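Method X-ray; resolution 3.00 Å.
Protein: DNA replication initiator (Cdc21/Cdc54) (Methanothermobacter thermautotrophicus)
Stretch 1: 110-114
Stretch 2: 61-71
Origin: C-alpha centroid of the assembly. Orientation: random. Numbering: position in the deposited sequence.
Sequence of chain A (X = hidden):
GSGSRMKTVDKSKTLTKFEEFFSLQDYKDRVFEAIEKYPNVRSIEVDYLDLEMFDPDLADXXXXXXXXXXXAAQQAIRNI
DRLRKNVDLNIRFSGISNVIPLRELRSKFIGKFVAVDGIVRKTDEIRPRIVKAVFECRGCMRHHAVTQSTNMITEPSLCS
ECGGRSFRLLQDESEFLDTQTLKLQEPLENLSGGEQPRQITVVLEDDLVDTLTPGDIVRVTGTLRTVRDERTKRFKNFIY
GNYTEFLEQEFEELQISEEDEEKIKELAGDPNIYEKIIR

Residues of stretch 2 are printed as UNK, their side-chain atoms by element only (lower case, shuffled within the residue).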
# COMPACT_ATOMS: atom_id res chain seq x y z
N ILE A 110 37.33 -3.61 -24.16
CA ILE A 110 35.92 -3.27 -24.13
C ILE A 110 35.79 -1.80 -23.80
O ILE A 110 36.33 -1.33 -22.80
CB ILE A 110 35.14 -4.09 -23.09
CG1 ILE A 110 35.18 -5.58 -23.44
CG2 ILE A 110 33.71 -3.66 -23.05
CD1 ILE A 110 34.33 -6.42 -22.54
N GLY A 111 35.09 -1.08 -24.67
CA GLY A 111 34.90 0.34 -24.47
C GLY A 111 36.00 1.16 -25.10
O GLY A 111 35.96 2.38 -25.07
N LYS A 112 36.97 0.50 -25.72
CA LYS A 112 38.11 1.18 -26.35
C LYS A 112 37.97 1.34 -27.85
O LYS A 112 37.25 0.58 -28.51
CB LYS A 112 39.40 0.40 -26.09
CG LYS A 112 39.65 0.03 -24.65
CD LYS A 112 39.88 1.25 -23.81
CE LYS A 112 40.26 0.85 -22.41
NZ LYS A 112 40.36 2.07 -21.58
N PHE A 113 38.69 2.31 -28.40
CA PHE A 113 38.63 2.55 -29.84
C PHE A 113 39.63 1.64 -30.53
O PHE A 113 40.83 1.80 -30.35
CB PHE A 113 38.95 4.02 -30.11
CG PHE A 113 38.25 4.57 -31.32
CD1 PHE A 113 36.86 4.51 -31.43
CD2 PHE A 113 38.98 5.15 -32.35
CE1 PHE A 113 36.23 5.03 -32.55
CE2 PHE A 113 38.35 5.67 -33.47
CZ PHE A 113 36.98 5.61 -33.58
N VAL A 114 39.17 0.67 -31.31
CA VAL A 114 40.12 -0.22 -31.97
C VAL A 114 40.04 -0.16 -33.47
O VAL A 114 39.20 0.52 -34.05
CB VAL A 114 39.94 -1.68 -31.53
CG1 VAL A 114 40.03 -1.77 -30.03
CG2 VAL A 114 38.63 -2.22 -32.04
N UNK A 61 42.80 10.13 -25.47
CA UNK A 61 41.50 9.89 -24.86
C UNK A 61 40.57 9.22 -25.86
O UNK A 61 39.74 8.38 -25.50
c UNK A 61 40.99 11.60 -22.96
c UNK A 61 40.87 11.20 -24.41
c UNK A 61 40.60 10.46 -22.01
c UNK A 61 40.06 12.78 -22.75
N UNK A 62 40.72 9.62 -27.12
CA UNK A 62 39.91 9.08 -28.20
C UNK A 62 39.97 7.56 -28.17
O UNK A 62 39.02 6.89 -28.53
c UNK A 62 39.61 9.39 -30.83
c UNK A 62 38.12 9.50 -30.54
c UNK A 62 40.42 9.61 -29.55
c UNK A 62 39.95 8.08 -31.44
N UNK A 63 41.09 7.02 -27.72
CA UNK A 63 41.22 5.58 -27.66
C UNK A 63 40.76 4.98 -26.34
O UNK A 63 40.17 3.91 -26.32
c UNK A 63 42.83 6.63 -29.94
c UNK A 63 42.93 5.25 -29.43
c UNK A 63 42.86 3.71 -27.54
c UNK A 63 42.66 5.14 -27.94
N UNK A 64 41.02 5.68 -25.24
CA UNK A 64 40.63 5.18 -23.93
C UNK A 64 39.17 5.36 -23.62
O UNK A 64 38.60 4.59 -22.85
c UNK A 64 41.46 5.86 -22.85
c UNK A 64 43.34 4.19 -22.95
o UNK A 64 42.92 3.49 -22.00
o UNK A 64 44.07 3.74 -23.87
c UNK A 64 42.95 5.65 -23.00
N UNK A 65 38.55 6.38 -24.19
CA UNK A 65 37.14 6.63 -23.95
C UNK A 65 36.52 7.20 -25.21
O UNK A 65 35.95 8.28 -25.21
c UNK A 65 37.36 7.06 -21.42
c UNK A 65 36.97 7.61 -22.79
c UNK A 65 38.09 7.80 -19.07
n UNK A 65 38.51 8.98 -18.23
c UNK A 65 37.34 8.18 -20.37
N UNK A 66 36.61 6.45 -26.31
CA UNK A 66 36.05 6.90 -27.58
C UNK A 66 34.63 7.42 -27.48
O UNK A 66 34.30 8.43 -28.09
c UNK A 66 35.94 4.56 -27.48
c UNK A 66 36.83 4.99 -26.35
c UNK A 66 36.15 5.65 -28.45
N UNK A 67 33.79 6.74 -26.70
CA UNK A 67 32.40 7.17 -26.56
C UNK A 67 32.28 8.64 -26.16
O UNK A 67 31.74 9.46 -26.91
c UNK A 67 31.64 6.28 -25.57
o UNK A 67 30.58 4.78 -27.13
o UNK A 67 31.88 3.90 -25.59
c UNK A 67 31.34 4.89 -26.14
N UNK A 68 32.77 8.98 -24.98
CA UNK A 68 32.70 10.36 -24.52
C UNK A 68 33.43 11.31 -25.44
O UNK A 68 32.91 12.37 -25.77
o UNK A 68 31.11 9.89 -22.24
c UNK A 68 33.25 10.49 -23.10
c UNK A 68 32.36 9.84 -22.06
o UNK A 68 32.90 9.28 -21.08
N UNK A 69 34.63 10.96 -25.85
CA UNK A 69 35.34 11.86 -26.74
C UNK A 69 34.47 12.15 -27.95
O UNK A 69 34.15 13.31 -28.19
c UNK A 69 37.68 11.45 -26.02
c UNK A 69 36.70 11.29 -27.16
c UNK A 69 37.21 12.02 -28.37
N UNK A 70 34.04 11.13 -28.68
CA UNK A 70 33.20 11.36 -29.86
C UNK A 70 31.92 12.13 -29.54
O UNK A 70 31.43 12.90 -30.37
c UNK A 70 34.05 9.41 -31.15
c UNK A 70 32.81 10.05 -30.55
c UNK A 70 33.75 8.29 -32.09
c UNK A 70 31.80 10.32 -31.64
N UNK A 71 31.36 11.92 -28.35
CA UNK A 71 30.15 12.63 -27.97
C UNK A 71 30.51 14.09 -27.76
O UNK A 71 29.66 14.96 -27.81
c UNK A 71 29.56 12.06 -26.68
n UNK A 71 29.06 8.48 -23.59
c UNK A 71 28.16 11.47 -26.82
n UNK A 71 28.30 10.44 -24.53
n UNK A 71 27.48 8.41 -25.27
c UNK A 71 27.49 11.26 -25.45
c UNK A 71 28.28 9.11 -24.47

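Position 61 carries four side-chain carbons, forked at the second. None of them reaches stretch 1. This is Leu61, in a helix that begins earlier in the chain.

Position 62 also has four carbons forked at the second. One branch end touches the ring of Phe113. This is Leu62; its CD1 lies 3.2 Å from Phe113 CD2. The CA-to-CB bond points sideways, but the end of the side chain comes nearer to the ring.

Position 63 again has four carbons, but the fork is at the first and one arm is two carbons long. They approach CB of Phe113. That pattern is isoleucine, so this is Ile63. Its CG1 is 4.2 Å from Phe113 CB. Its backbone also takes part: Phe113 N donates a hydrogen bond to Ile63 O at 3.0 Å, with a nearly straight angle of 166°. The same oxygen takes a CA-H...O contact from Lys112 CA at 3.4 Å.

Position 64 has three carbons, the third carrying two oxygens, one of which meets the amine of Lys112. This is a carboxylate on a two-carbon stem, hence Glu64. Its CA-to-CB bond points away from stretch 1, yet the chain bends back, with chi1 and chi2 both m. Lys112 NZ meets Glu64 OE2 at 3.0 Å in a salt bridge. Lys112 NZ also gives a weak hydrogen bond to Glu64 O at 3.3 Å.

Position 65 has four carbons in a row ending in nitrogen, and they touch nothing on stretch 1. It is Lys65; its CA-to-CB bond points away. It leaves helical phi/psi after the first helix and sits at the N-cap position of the next.

Position 66 has three carbons closing a ring onto the backbone N, which only proline does. They touch Gly111 O and the ring of Phe113. This is Pro66. Its CB is 3.3 Å from Phe113 CD1, and Pro66 CD is 3.0 Å from Gly111 O. Having no N-H, Pro66 cannot donate a backbone hydrogen bond to that carbonyl.

Position 67 has two carbons, the second carrying two oxygens, one of them loosely approaching Gly111 O. This is Asp67; its OD2 is 4.4 Å from Gly111 O.

Position 68 shows the same atoms, out of reach of stretch 1. It is Asp68.

Position 69 has one carbon carrying two more, too far away to touch stretch 1. This is Val69, which is buried.

Position 70 has four carbons, forked at the first with one two-carbon arm, whose end approaches the Phe113 ring. This is Ile70. Its CA-to-CB bond points toward stretch 1, and its CD1 is 4.1 Å from Phe113 CE1.

Position 71 has three carbons, a nitrogen, then a carbon carrying two more nitrogens. None reaches stretch 1. This guanidinium identifies Arg71. Arg71 NH2 instead bridges to Asp68 OD1 at 2.8 Å.

The contact centres on Phe113. Its side chain packs against Leu62, Ile63, Pro66 and Ile70, so both helices contribute to its pocket. The hydrogen bond to Ile63 O fixes its backbone beside the first helix. Lys112 adds a charged clasp to exposed Glu64. Gly111 has a positive phi, where a CB would jam against the preceding carbonyl oxygen. Together the two stretches bury 407 Å².

Stretch 2 (61-71) LLIEKPDDVIR
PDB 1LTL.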